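Local structure of (R)-2-hydroxyglutaryl-CoA dehydratase activating ATPase (Acidaminococcus fermentans, 1HUX) at residues V100-H112 and Q122-F134. The protein uses ATP hydrolysis and a [4Fe-4S] cluster shared between the two subunits of its homodimer to deliver activating electrons to (R)-2-hydroxyglutaryl-CoA dehydratase. Numbering follows the deposited sequence.
With SF4 (iron/sulfur cluster), chain C; ADP (adenosine-5'-diphosphate), chain D.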
loop_
_atom_site.group_PDB
_atom_site.type_symbol
_atom_site.label_atom_id
_atom_site.label_comp_id
_atom_site.label_asym_id
_atom_site.label_seq_id
_atom_site.Cartn_x
_atom_site.Cartn_y
_atom_site.Cartn_z
ATOM N N VAL A 100 22.996 5.994 7.229
ATOM C CA VAL A 100 22.713 4.563 7.227
ATOM C C VAL A 100 21.327 4.262 6.679
ATOM O O VAL A 100 20.311 4.709 7.221
ATOM C CB VAL A 100 22.798 3.950 8.672
ATOM C CG1 VAL A 100 22.412 2.491 8.629
ATOM C CG2 VAL A 100 24.215 4.073 9.245
ATOM N N ILE A 101 21.289 3.502 5.597
ATOM C CA ILE A 101 20.016 3.111 5.013
ATOM C C ILE A 101 19.721 1.681 5.461
ATOM O O ILE A 101 20.432 0.760 5.063
ATOM C CB ILE A 101 20.078 3.141 3.484
ATOM C CG1 ILE A 101 20.410 4.554 3.021
ATOM C CG2 ILE A 101 18.744 2.703 2.904
ATOM C CD1 ILE A 101 20.562 4.676 1.528
ATOM N N ASP A 102 18.690 1.503 6.286
ATOM C CA ASP A 102 18.332 0.175 6.791
ATOM C C ASP A 102 16.986 -0.324 6.308
ATOM O O ASP A 102 15.935 0.152 6.764
ATOM C CB ASP A 102 18.328 0.164 8.328
ATOM C CG ASP A 102 17.756 -1.130 8.909
ATOM O OD1 ASP A 102 16.755 -1.056 9.660
ATOM O OD2 ASP A 102 18.313 -2.215 8.608
ATOM N N ILE A 103 17.011 -1.293 5.398
ATOM C CA ILE A 103 15.768 -1.850 4.872
ATOM C C ILE A 103 15.562 -3.238 5.444
ATOM O O ILE A 103 16.399 -4.128 5.257
ATOM C CB ILE A 103 15.774 -1.975 3.306
ATOM C CG1 ILE A 103 16.072 -0.621 2.653
ATOM C CG2 ILE A 103 14.407 -2.462 2.821
ATOM C CD1 ILE A 103 16.171 -0.681 1.129
ATOM N N GLY A 104 14.458 -3.416 6.149
ATOM C CA GLY A 104 14.147 -4.715 6.701
ATOM C C GLY A 104 12.739 -5.061 6.277
ATOM O O GLY A 104 12.112 -4.271 5.577
ATOM N N GLY A 105 12.231 -6.226 6.664
ATOM C CA GLY A 105 10.868 -6.553 6.296
ATOM C C GLY A 105 9.991 -5.610 7.092
ATOM O O GLY A 105 10.376 -5.172 8.183
ATOM N N GLN A 106 8.836 -5.261 6.547
ATOM C CA GLN A 106 7.897 -4.367 7.235
ATOM C C GLN A 106 8.290 -2.929 7.628
ATOM O O GLN A 106 7.513 -2.245 8.317
ATOM C CB GLN A 106 7.353 -5.083 8.461
ATOM C CG GLN A 106 6.412 -6.194 8.093
ATOM C CD GLN A 106 6.232 -7.194 9.203
ATOM O OE1 GLN A 106 5.918 -6.822 10.340
ATOM N NE2 GLN A 106 6.425 -8.480 8.886
ATOM N N ASP A 107 9.463 -2.459 7.196
ATOM C CA ASP A 107 9.878 -1.080 7.514
ATOM C C ASP A 107 11.226 -0.640 6.899
ATOM O O ASP A 107 12.108 -1.465 6.605
ATOM C CB ASP A 107 9.946 -0.896 9.029
ATOM C CG ASP A 107 11.191 -1.517 9.625
ATOM O OD1 ASP A 107 11.386 -2.744 9.451
ATOM O OD2 ASP A 107 11.982 -0.775 10.250
ATOM N N VAL A 108 11.371 0.669 6.699
ATOM C CA VAL A 108 12.597 1.239 6.147
ATOM C C VAL A 108 12.936 2.423 7.025
ATOM O O VAL A 108 12.047 2.975 7.684
ATOM C CB VAL A 108 12.408 1.790 4.721
ATOM C CG1 VAL A 108 13.760 1.928 4.056
ATOM C CG2 VAL A 108 11.508 0.896 3.915
ATOM N N LYS A 109 14.207 2.823 7.038
ATOM C CA LYS A 109 14.630 3.968 7.849
ATOM C C LYS A 109 16.039 4.426 7.474
ATOM O O LYS A 109 16.956 3.614 7.292
ATOM C CB LYS A 109 14.544 3.621 9.343
ATOM C CG LYS A 109 15.447 2.493 9.799
ATOM C CD LYS A 109 15.220 2.189 11.271
ATOM C CE LYS A 109 14.232 1.037 11.480
ATOM N NZ LYS A 109 14.871 -0.305 11.263
ATOM N N VAL A 110 16.201 5.737 7.316
ATOM C CA VAL A 110 17.497 6.290 6.956
ATOM C C VAL A 110 17.993 7.058 8.160
ATOM O O VAL A 110 17.281 7.907 8.703
ATOM C CB VAL A 110 17.403 7.244 5.764
ATOM C CG1 VAL A 110 18.800 7.513 5.226
ATOM C CG2 VAL A 110 16.518 6.651 4.690
ATOM N N ILE A 111 19.216 6.759 8.569
ATOM C CA ILE A 111 19.782 7.383 9.752
ATOM C C ILE A 111 21.052 8.208 9.521
ATOM O O ILE A 111 21.993 7.765 8.842
ATOM C CB ILE A 111 20.080 6.287 10.827
ATOM C CG1 ILE A 111 18.810 5.480 11.107
ATOM C CG2 ILE A 111 20.602 6.923 12.115
ATOM C CD1 ILE A 111 19.057 4.259 11.962
ATOM N N HIS A 112 21.071 9.415 10.081
ATOM C CA HIS A 112 22.256 10.244 9.969
ATOM C C HIS A 112 23.073 9.931 11.219
ATOM O O HIS A 112 22.554 9.991 12.341
ATOM C CB HIS A 112 21.899 11.731 9.926
ATOM C CG HIS A 112 23.087 12.616 9.700
ATOM N ND1 HIS A 112 23.615 13.429 10.685
ATOM C CD2 HIS A 112 23.916 12.741 8.632
ATOM C CE1 HIS A 112 24.719 14.003 10.234
ATOM N NE2 HIS A 112 24.925 13.602 8.991
ATOM N N GLN A 122 14.725 9.343 9.405
ATOM C CA GLN A 122 13.413 9.314 8.778
ATOM C C GLN A 122 13.104 7.826 8.631
ATOM O O GLN A 122 13.976 7.044 8.230
ATOM C CB GLN A 122 13.478 9.968 7.396
ATOM C CG GLN A 122 12.178 10.616 6.951
ATOM C CD GLN A 122 11.988 12.009 7.536
ATOM O OE1 GLN A 122 10.886 12.560 7.497
ATOM N NE2 GLN A 122 13.067 12.593 8.067
ATOM N N MET A 123 11.886 7.416 8.962
ATOM C CA MET A 123 11.555 6.004 8.833
ATOM C C MET A 123 10.118 5.753 8.398
ATOM O O MET A 123 9.214 6.523 8.736
ATOM C CB MET A 123 11.786 5.278 10.159
ATOM C CG MET A 123 10.492 4.973 10.913
ATOM S SD MET A 123 10.691 3.790 12.249
ATOM C CE MET A 123 11.049 2.278 11.313
ATOM N N ASN A 124 9.917 4.659 7.661
ATOM C CA ASN A 124 8.587 4.268 7.208
ATOM C C ASN A 124 8.151 3.037 7.977
ATOM O O ASN A 124 8.828 2.003 7.982
ATOM C CB ASN A 124 8.571 3.961 5.719
ATOM C CG ASN A 124 7.240 3.405 5.273
ATOM O OD1 ASN A 124 6.175 3.866 5.716
ATOM N ND2 ASN A 124 7.284 2.408 4.390
ATOM N N ASP A 125 7.003 3.141 8.621
ATOM C CA ASP A 125 6.526 2.038 9.422
ATOM C C ASP A 125 5.122 1.592 9.022
ATOM O O ASP A 125 4.692 0.496 9.387
ATOM C CB ASP A 125 6.552 2.471 10.884
ATOM C CG ASP A 125 6.588 1.308 11.830
ATOM O OD1 ASP A 125 5.566 0.607 11.938
ATOM O OD2 ASP A 125 7.645 1.094 12.464
ATOM N N LYS A 126 4.426 2.426 8.249
ATOM C CA LYS A 126 3.055 2.138 7.833
ATOM C C LYS A 126 2.862 1.608 6.411
ATOM O O LYS A 126 2.001 0.762 6.174
ATOM C CB LYS A 126 2.204 3.391 8.005
ATOM C CG LYS A 126 2.346 4.053 9.360
ATOM C CD LYS A 126 1.592 5.370 9.387
ATOM C CE LYS A 126 1.785 6.098 10.704
ATOM N NZ LYS A 126 1.078 7.411 10.716
ATOM N N CYS A 127 3.647 2.104 5.464
ATOM C CA CYS A 127 3.512 1.679 4.076
ATOM C C CYS A 127 4.422 0.481 3.793
ATOM O O CYS A 127 5.604 0.490 4.131
ATOM C CB CYS A 127 3.849 2.865 3.147
ATOM S SG CYS A 127 3.584 2.573 1.374
ATOM N N ALA A 128 3.861 -0.560 3.187
ATOM C CA ALA A 128 4.625 -1.750 2.827
ATOM C C ALA A 128 5.572 -1.453 1.669
ATOM O O ALA A 128 6.454 -2.250 1.370
ATOM C CB ALA A 128 3.675 -2.872 2.435
ATOM N N ALA A 129 5.379 -0.315 1.008
ATOM C CA ALA A 129 6.234 0.059 -0.116
ATOM C C ALA A 129 7.671 0.284 0.341
ATOM O O ALA A 129 7.909 0.806 1.425
ATOM C CB ALA A 129 5.695 1.325 -0.797
ATOM N N GLY A 130 8.623 -0.127 -0.486
ATOM C CA GLY A 130 10.023 0.060 -0.148
ATOM C C GLY A 130 10.586 -0.897 0.889
ATOM O O GLY A 130 11.792 -0.928 1.131
ATOM N N THR A 131 9.717 -1.673 1.518
ATOM C CA THR A 131 10.166 -2.638 2.518
ATOM C C THR A 131 10.467 -3.981 1.850
ATOM O O THR A 131 10.187 -4.177 0.672
ATOM C CB THR A 131 9.098 -2.913 3.554
ATOM O OG1 THR A 131 8.135 -3.804 2.977
ATOM C CG2 THR A 131 8.419 -1.618 3.995
ATOM N N GLY A 132 11.034 -4.905 2.610
ATOM C CA GLY A 132 11.360 -6.198 2.042
ATOM C C GLY A 132 10.076 -6.946 1.744
ATOM O O GLY A 132 10.066 -7.944 1.008
ATOM N N ARG A 133 8.987 -6.455 2.330
ATOM C CA ARG A 133 7.679 -7.055 2.147
ATOM C C ARG A 133 7.192 -6.749 0.728
ATOM O O ARG A 133 6.446 -7.516 0.113
ATOM C CB ARG A 133 6.720 -6.485 3.183
ATOM C CG ARG A 133 5.327 -7.039 3.087
ATOM C CD ARG A 133 5.332 -8.561 3.127
ATOM N NE ARG A 133 3.978 -9.048 3.324
ATOM C CZ ARG A 133 3.270 -8.823 4.429
ATOM N NH1 ARG A 133 3.796 -8.129 5.441
ATOM N NH2 ARG A 133 2.020 -9.266 4.514
ATOM N N PHE A 134 7.623 -5.601 0.221
ATOM C CA PHE A 134 7.288 -5.184 -1.133
ATOM C C PHE A 134 7.901 -6.249 -2.042
ATOM O O PHE A 134 7.217 -6.839 -2.876
ATOM C CB PHE A 134 7.909 -3.801 -1.421
ATOM C CG PHE A 134 7.703 -3.317 -2.826
ATOM C CD1 PHE A 134 6.465 -2.847 -3.243
ATOM C CD2 PHE A 134 8.737 -3.373 -3.745
ATOM C CE1 PHE A 134 6.237 -2.443 -4.554
ATOM C CE2 PHE A 134 8.540 -2.971 -5.071
ATOM C CZ PHE A 134 7.278 -2.504 -5.478
HETATM FE FE1 SF4 C . -0.072 0.515 -0.730
HETATM FE FE2 SF4 C . -1.088 2.104 0.981
HETATM FE FE3 SF4 C . -0.024 -0.180 1.809
HETATM FE FE4 SF4 C . 1.519 1.688 1.019
HETATM S S1 SF4 C . 0.204 1.835 2.871
HETATM S S2 SF4 C . 1.682 -0.490 0.351
HETATM S S3 SF4 C . 0.329 2.724 -0.639
HETATM S S4 SF4 C . -1.899 0.038 0.523
HETATM P PB ADP D . 13.542 -7.308 10.708
HETATM O O1B ADP D . 13.754 -5.839 10.472
HETATM O O2B ADP D . 14.453 -7.933 11.809
HETATM O O3B ADP D . 12.085 -7.703 10.860
HETATM P PA ADP D . 15.426 -8.111 8.767
HETATM O O1A ADP D . 16.180 -9.303 9.292
HETATM O O2A ADP D . 16.115 -6.820 8.726
HETATM O O3A ADP D . 14.019 -8.025 9.512
HETATM O "O5'" ADP D . 14.824 -8.489 7.377
HETATM C "C5'" ADP D . 15.648 -8.686 6.355
HETATM C "C4'" ADP D . 14.970 -8.674 5.037
HETATM O "O4'" ADP D . 15.925 -9.090 4.015
HETATM C "C3'" ADP D . 13.651 -9.585 4.792
HETATM O "O3'" ADP D . 12.718 -8.941 3.888
HETATM C "C2'" ADP D . 14.333 -10.830 4.259
HETATM O "O2'" ADP D . 13.548 -11.735 3.415
HETATM C "C1'" ADP D . 15.464 -10.219 3.443
HETATM N N9 ADP D . 16.530 -11.140 2.984
HETATM C C8 ADP D . 17.143 -12.043 3.750
HETATM N N7 ADP D . 18.023 -12.701 3.121
HETATM C C5 ADP D . 17.984 -12.196 1.827
HETATM C C6 ADP D . 18.717 -12.467 0.622
HETATM N N6 ADP D . 19.690 -13.418 0.547
HETATM N N1 ADP D . 18.410 -11.737 -0.491
HETATM C C2 ADP D . 17.446 -10.805 -0.424
HETATM N N3 ADP D . 16.714 -10.477 0.659
HETATM C C4 ADP D . 17.037 -11.215 1.753
#
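K109 and M123 lie side by side on one face of an antiparallel beta hairpin, part of the actin-like ATPase fold, in which strand 122-124 runs against strand 107-112. They form a non-hydrogen-bonded pair, and their side chains leave it alongside each other. The K109 chain, bent at chi3 (96°) and chi4, brings NZ into a salt bridge with D102 OD1 at 2.6 Å and a weak one with D107 OD2. Lysine suits this place because its methylenes pack on M123 while its ammonium joins two carboxylates; the M123 methyl CE touches both K109 CE and D107 OD2. On the face shared with N124 and V110, the branched V108 turns CG2 onto G130 O. Paired backbone bonds V108-N124 and V110-Q122 hold the register.

The type II turn G104-D107, which links strand 99-104 to strand 107-114, meets the start of helix 132-142. G132 N donates to G104 O from above the carbonyl plane; lacking side chains, both glycines let the backbone approach ADP, G104 CA at O2A and G132 CA at O3' of the ribose. Q106 CG nears the edge of the R133 guanidinium, whose NH2 is hydrogen-bonded to S172 of the second subunit.

T131 suits the N-cap: its methyl packs near V108 CG2 and D107, while OG1 accepts from R133 N and weakly from F134 N, and donates to A128 O. In an Asx motif, chi1 of 173° turns the N124 amide to the cluster loop, where OD1 accepts from C127 N and ND2 donates to C127 O. C127, a cluster ligand shared between the subunits, binds iron FE4 through SG at 2.3 Å and accepts there from A129 N.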